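PDB 4MY0: GCN5-related N-acetyltransferase from Kribbella flavida, which binds acetyl-coenzyme A and probably transfers its acetyl group to amine substrates, possibly aminoglycosides, as an Eis-like GNAT acetyltransferase. Local coordinates for residues C[72-77]-C[178-183]; C[292-297]-C[379-384]. All coordinates share one frame; numbering follows the deposited sequence.

Contact 1. Residues C[72-77]-C[178-183]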
loop_
_atom_site.group_PDB
_atom_site.type_symbol
_atom_site.label_atom_id
_atom_site.label_comp_id
_atom_site.label_asym_id
_atom_site.label_seq_id
_atom_site.Cartn_x
_atom_site.Cartn_y
_atom_site.Cartn_z
ATOM N N GLN C 72 18.603 -36.604 -0.448
ATOM C CA GLN C 72 19.145 -37.005 0.842
ATOM C C GLN C 72 18.920 -35.802 1.742
ATOM O O GLN C 72 18.699 -34.687 1.245
ATOM C CB GLN C 72 20.634 -37.364 0.759
ATOM C CG GLN C 72 20.956 -38.410 -0.304
ATOM C CD GLN C 72 22.225 -39.171 -0.007
ATOM O OE1 GLN C 72 22.291 -39.928 0.961
ATOM N NE2 GLN C 72 23.242 -38.984 -0.841
ATOM N N GLN C 73 18.941 -36.008 3.055
ATOM C CA GLN C 73 18.748 -34.890 3.976
ATOM C C GLN C 73 19.756 -34.993 5.106
ATOM O O GLN C 73 19.990 -36.073 5.659
ATOM C CB GLN C 73 17.316 -34.834 4.518
ATOM C CG GLN C 73 16.968 -33.484 5.160
ATOM C CD GLN C 73 15.573 -33.458 5.746
ATOM O OE1 GLN C 73 15.044 -34.490 6.153
ATOM N NE2 GLN C 73 14.968 -32.275 5.790
ATOM N N TRP C 74 20.383 -33.870 5.426
ATOM C CA TRP C 74 21.383 -33.863 6.487
ATOM C C TRP C 74 20.685 -34.001 7.832
ATOM O O TRP C 74 19.685 -33.326 8.085
ATOM C CB TRP C 74 22.171 -32.555 6.449
ATOM C CG TRP C 74 23.179 -32.484 5.327
ATOM C CD1 TRP C 74 23.009 -31.912 4.094
ATOM C CD2 TRP C 74 24.517 -32.996 5.352
ATOM N NE1 TRP C 74 24.165 -32.039 3.356
ATOM C CE2 TRP C 74 25.107 -32.700 4.105
ATOM C CE3 TRP C 74 25.272 -33.680 6.312
ATOM C CZ2 TRP C 74 26.416 -33.068 3.789
ATOM C CZ3 TRP C 74 26.576 -34.036 6.003
ATOM C CH2 TRP C 74 27.136 -33.731 4.752
ATOM N N TRP C 75 21.196 -34.888 8.681
ATOM C CA TRP C 75 20.738 -34.948 10.066
ATOM C C TRP C 75 21.918 -35.195 10.989
ATOM O O TRP C 75 22.583 -36.249 10.910
ATOM C CB TRP C 75 19.645 -36.007 10.248
ATOM C CG TRP C 75 18.315 -35.548 9.701
ATOM C CD1 TRP C 75 17.728 -35.946 8.529
ATOM C CD2 TRP C 75 17.428 -34.586 10.288
ATOM N NE1 TRP C 75 16.522 -35.304 8.365
ATOM C CE2 TRP C 75 16.317 -34.457 9.427
ATOM C CE3 TRP C 75 17.460 -33.825 11.460
ATOM C CZ2 TRP C 75 15.246 -33.596 9.703
ATOM C CZ3 TRP C 75 16.396 -32.958 11.729
ATOM C CH2 TRP C 75 15.307 -32.857 10.858
ATOM N N GLY C 76 22.193 -34.206 11.844
ATOM C CA GLY C 76 23.362 -34.238 12.711
ATOM C C GLY C 76 24.646 -34.465 11.945
ATOM O O GLY C 76 25.522 -35.211 12.387
ATOM N N GLY C 77 24.771 -33.838 10.778
ATOM C CA GLY C 77 26.008 -33.946 10.021
ATOM C C GLY C 77 26.213 -35.253 9.260
ATOM O O GLY C 77 27.322 -35.539 8.814
ATOM N N ALA C 178 31.401 -28.427 5.086
ATOM C CA ALA C 178 30.774 -27.491 6.011
ATOM C C ALA C 178 29.740 -28.177 6.916
ATOM O O ALA C 178 29.730 -27.975 8.131
ATOM C CB ALA C 178 30.137 -26.334 5.252
ATOM N N HIS C 179 28.866 -28.981 6.321
ATOM C CA HIS C 179 27.770 -29.572 7.074
ATOM C C HIS C 179 28.228 -30.675 8.025
ATOM O O HIS C 179 27.577 -30.908 9.046
ATOM C CB HIS C 179 26.682 -30.078 6.127
ATOM C CG HIS C 179 25.959 -28.979 5.413
ATOM N ND1 HIS C 179 25.980 -27.672 5.852
ATOM C CD2 HIS C 179 25.202 -28.987 4.291
ATOM C CE1 HIS C 179 25.268 -26.921 5.030
ATOM N NE2 HIS C 179 24.784 -27.693 4.075
ATOM N N GLU C 180 29.334 -31.346 7.702
ATOM C CA GLU C 180 29.887 -32.361 8.606
ATOM C C GLU C 180 30.530 -31.721 9.829
ATOM O O GLU C 180 30.445 -32.249 10.939
ATOM C CB GLU C 180 30.907 -33.259 7.890
ATOM C CG GLU C 180 30.289 -34.186 6.857
ATOM C CD GLU C 180 31.318 -34.945 6.040
ATOM O OE1 GLU C 180 32.490 -34.509 5.995
ATOM O OE2 GLU C 180 30.947 -35.981 5.444
ATOM N N ALA C 181 31.175 -30.578 9.615
ATOM C CA ALA C 181 31.862 -29.858 10.687
ATOM C C ALA C 181 30.862 -29.235 11.661
ATOM O O ALA C 181 31.086 -29.235 12.868
ATOM C CB ALA C 181 32.768 -28.779 10.107
ATOM N N SER C 182 29.771 -28.690 11.135
ATOM C CA SER C 182 28.764 -28.067 11.991
ATOM C C SER C 182 27.671 -29.044 12.474
ATOM O O SER C 182 26.808 -28.662 13.261
ATOM C CB SER C 182 28.122 -26.878 11.279
ATOM O OG SER C 182 27.247 -27.321 10.256
ATOM N N ARG C 183 27.721 -30.296 12.021
ATOM C CA ARG C 183 26.673 -31.279 12.332
ATOM C C ARG C 183 25.297 -30.759 11.943
ATOM O O ARG C 183 24.337 -30.861 12.711
ATOM C CB ARG C 183 26.695 -31.665 13.812
ATOM C CG ARG C 183 27.861 -32.555 14.179
ATOM C CD ARG C 183 28.139 -32.468 15.656
ATOM N NE ARG C 183 29.373 -31.737 15.917
ATOM C CZ ARG C 183 29.437 -30.533 16.474
ATOM N NH1 ARG C 183 28.329 -29.908 16.851
ATOM N NH2 ARG C 183 30.619 -29.957 16.662
HETATM O O HOH W 1 28.709 -37.414 7.019
#
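The aromatic part of this contact is a T-shaped pair between Trp74 and His179. Both side chains carry CG beside the backbone N, anti to the carbonyl carbon, and cross at about a right angle. His179 CB lies 3.6 Å from the centroid of the Trp74 six-membered ring, nearly on its normal, a CH-pi contact. The imidazole continues across the same face with its edge down, 77° between planes, so that His179 CD2 lies 3.4 Å from Trp74 NE1. At the indole rim Glu180 CG meets Trp74 CZ3 at 3.8 Å. An alanine at Trp74 would remove the face that carries His179 and would probably loosen the helix end against the strand. Backbone packing comes next, at the Gly76-Gly77 pair, a two-residue type I' turn closing the hairpin of strands 61-75 and 78-90 in the first acetyltransferase domain. Gly77 N sits 3.3 Å from Arg183 C, where the chain leaves helix 168-182 with positive phi; a CB on Gly77 would collide with Arg183 CA. Gly76 CA makes a CA-H...O contact of 3.5 Å to Arg183 O, while Gly76 N hydrogen-bonds to Ser185 OG. A water adds a polar link, donating to Gly77 O (2.9 Å) and to Glu180 OE2 (3.1 Å), a carboxylate that also forms a long, weak ion pair with Arg79.

Contact 2. Residues C[292-297]-C[379-384]; sequences AARGFA and TAFGGA
Two phenylalanines supply the aromatic part of the contact between 292-297 and 379-384. Phe296 and Phe381 run side by side, pointing the same way, with CG in each anti to the carbonyl carbon. Their rings are nevertheless turned by 67°, and the edge of Phe296 approaches the face of Phe381 in an edge-to-face pair with centroids 5.4 Å apart. The touching atom is Phe296 CE1, which reaches Phe381 CE1 at 3.8 Å, off towards the rim of that face and not over its centre.

Arg294 adds a mixed apolar and polar layer. Its chain is extended from CG to NE, with CG anti to the backbone N (chi1 -163°), and this places CD over one face of Phe296, toward its rim. Beyond it the guanidinium meets the Phe381 ring at its rim: Phe381 CD1 lies over one guanidinium face, 3.8 Å from Arg294 NE, with the planes 75° apart. The charged end is held chiefly elsewhere, by Tyr352, whose carbonyl O accepts a bond from NH2 and whose ring makes a cation-pi contact; a weak bond from Arg294 NH1 to Gly295 O, 2.9 Å long, adds to this.

Backbone carbonyls at the end of helix 371-380 make further contacts. Ala380 O lies at the edge of the Phe296 ring, 3.5 Å from CD1, and Ala297 CB rests 3.6 Å from Thr379 O.

Phe296 and Phe381 both also pack on Ile291; Phe296 also touches Val324 and Phe381 touches Leu322, both of strand 318-325. The two phenylalanines join the segment after helix 287-293 and the end of helix 371-380 to the mixed sheet of the sterol carrier protein-like domain, the C-terminal module of Eis-type acetyltransferases.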
loop_
_atom_site.group_PDB
_atom_site.type_symbol
_atom_site.label_atom_id
_atom_site.label_comp_id
_atom_site.label_asym_id
_atom_site.label_seq_id
_atom_site.Cartn_x
_atom_site.Cartn_y
_atom_site.Cartn_z
ATOM N N ALA C 292 19.741 -45.287 12.535
ATOM C CA ALA C 292 21.059 -45.798 12.173
ATOM C C ALA C 292 21.833 -44.826 11.293
ATOM O O ALA C 292 23.056 -44.772 11.363
ATOM C CB ALA C 292 20.939 -47.154 11.478
ATOM N N ALA C 293 21.125 -44.061 10.463
ATOM C CA ALA C 293 21.799 -43.156 9.528
ATOM C C ALA C 293 22.008 -41.739 10.089
ATOM O O ALA C 293 22.761 -40.950 9.513
ATOM C CB ALA C 293 21.047 -43.107 8.207
ATOM N N ARG C 294 21.343 -41.422 11.204
ATOM C CA ARG C 294 21.408 -40.084 11.791
ATOM C C ARG C 294 22.752 -39.826 12.470
ATOM O O ARG C 294 23.359 -40.742 13.016
ATOM C CB ARG C 294 20.291 -39.896 12.828
ATOM C CG ARG C 294 20.025 -38.421 13.185
ATOM C CD ARG C 294 19.011 -38.283 14.304
ATOM N NE ARG C 294 18.403 -36.944 14.393
ATOM C CZ ARG C 294 18.979 -35.902 14.994
ATOM N NH1 ARG C 294 20.182 -36.037 15.540
ATOM N NH2 ARG C 294 18.361 -34.722 15.057
ATOM N N GLY C 295 23.223 -38.582 12.434
ATOM C CA GLY C 295 24.339 -38.198 13.292
ATOM C C GLY C 295 23.755 -37.826 14.643
ATOM O O GLY C 295 22.632 -37.322 14.703
ATOM N N PHE C 296 24.476 -38.101 15.723
ATOM C CA PHE C 296 24.004 -37.720 17.053
ATOM C C PHE C 296 25.022 -36.815 17.731
ATOM O O PHE C 296 26.208 -36.887 17.427
ATOM C CB PHE C 296 23.728 -38.957 17.916
ATOM C CG PHE C 296 22.483 -39.696 17.520
ATOM C CD1 PHE C 296 21.260 -39.369 18.088
ATOM C CD2 PHE C 296 22.526 -40.699 16.559
ATOM C CE1 PHE C 296 20.102 -40.030 17.709
ATOM C CE2 PHE C 296 21.365 -41.368 16.178
ATOM C CZ PHE C 296 20.161 -41.037 16.754
ATOM N N ALA C 297 24.548 -35.977 18.650
ATOM C CA ALA C 297 25.383 -34.979 19.316
ATOM C C ALA C 297 26.639 -35.563 19.965
ATOM O O ALA C 297 26.568 -36.546 20.693
ATOM C CB ALA C 297 24.562 -34.209 20.348
ATOM N N THR C 379 19.029 -34.260 24.833
ATOM C CA THR C 379 20.428 -34.038 24.445
ATOM C C THR C 379 20.893 -34.910 23.266
ATOM O O THR C 379 21.616 -34.437 22.390
ATOM C CB THR C 379 21.389 -34.182 25.644
ATOM O OG1 THR C 379 21.211 -35.464 26.254
ATOM C CG2 THR C 379 21.099 -33.099 26.668
ATOM N N ALA C 380 20.472 -36.172 23.252
ATOM C CA ALA C 380 20.733 -37.072 22.126
ATOM C C ALA C 380 20.353 -36.451 20.777
ATOM O O ALA C 380 21.170 -36.385 19.854
ATOM C CB ALA C 380 19.979 -38.382 22.321
ATOM N N PHE C 381 19.108 -36.000 20.667
ATOM C CA PHE C 381 18.619 -35.430 19.416
ATOM C C PHE C 381 18.909 -33.937 19.319
ATOM O O PHE C 381 18.508 -33.276 18.362
ATOM C CB PHE C 381 17.121 -35.702 19.254
ATOM C CG PHE C 381 16.789 -37.158 19.021
ATOM C CD1 PHE C 381 16.800 -37.687 17.738
ATOM C CD2 PHE C 381 16.474 -37.997 20.087
ATOM C CE1 PHE C 381 16.490 -39.033 17.517
ATOM C CE2 PHE C 381 16.161 -39.339 19.875
ATOM C CZ PHE C 381 16.169 -39.856 18.587
ATOM N N GLY C 382 19.612 -33.409 20.313
ATOM C CA GLY C 382 19.962 -32.001 20.317
ATOM C C GLY C 382 20.977 -31.626 19.253
ATOM O O GLY C 382 21.537 -32.492 18.579
ATOM N N GLY C 383 21.223 -30.328 19.107
ATOM C CA GLY C 383 22.188 -29.849 18.137
ATOM C C GLY C 383 21.619 -28.638 17.439
ATOM O O GLY C 383 20.654 -28.044 17.919
ATOM N N ALA C 384 22.203 -28.272 16.303
ATOM C CA ALA C 384 21.728 -27.107 15.557
ATOM C C ALA C 384 20.284 -27.298 15.079
ATOM O O ALA C 384 19.865 -28.411 14.746
ATOM C CB ALA C 384 22.651 -26.809 14.389
#

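How the contacts relate
Both contacts are partly buried, their centres about 10 Å apart on the same side of the chain's centre, but they lie in different parts of the fold. Contact 1 ties the hairpin tip of the first acetyltransferase domain to the end of helix 168-182, with a water at its edge; contact 2 lies wholly within the sterol carrier protein-like domain and has the larger share of buried residues, relying on phenylalanine packing and an arginine. They meet directly: Gly295 N probably bonds to Trp75 O at 2.9 Å, and Arg294 NH2 packs on the Trp75 ring. Tyr352 touches both, edge-to-face with Trp75 and by cation-pi with Arg294. Each also packs against the second subunit, through Arg183 and Thr379 respectively.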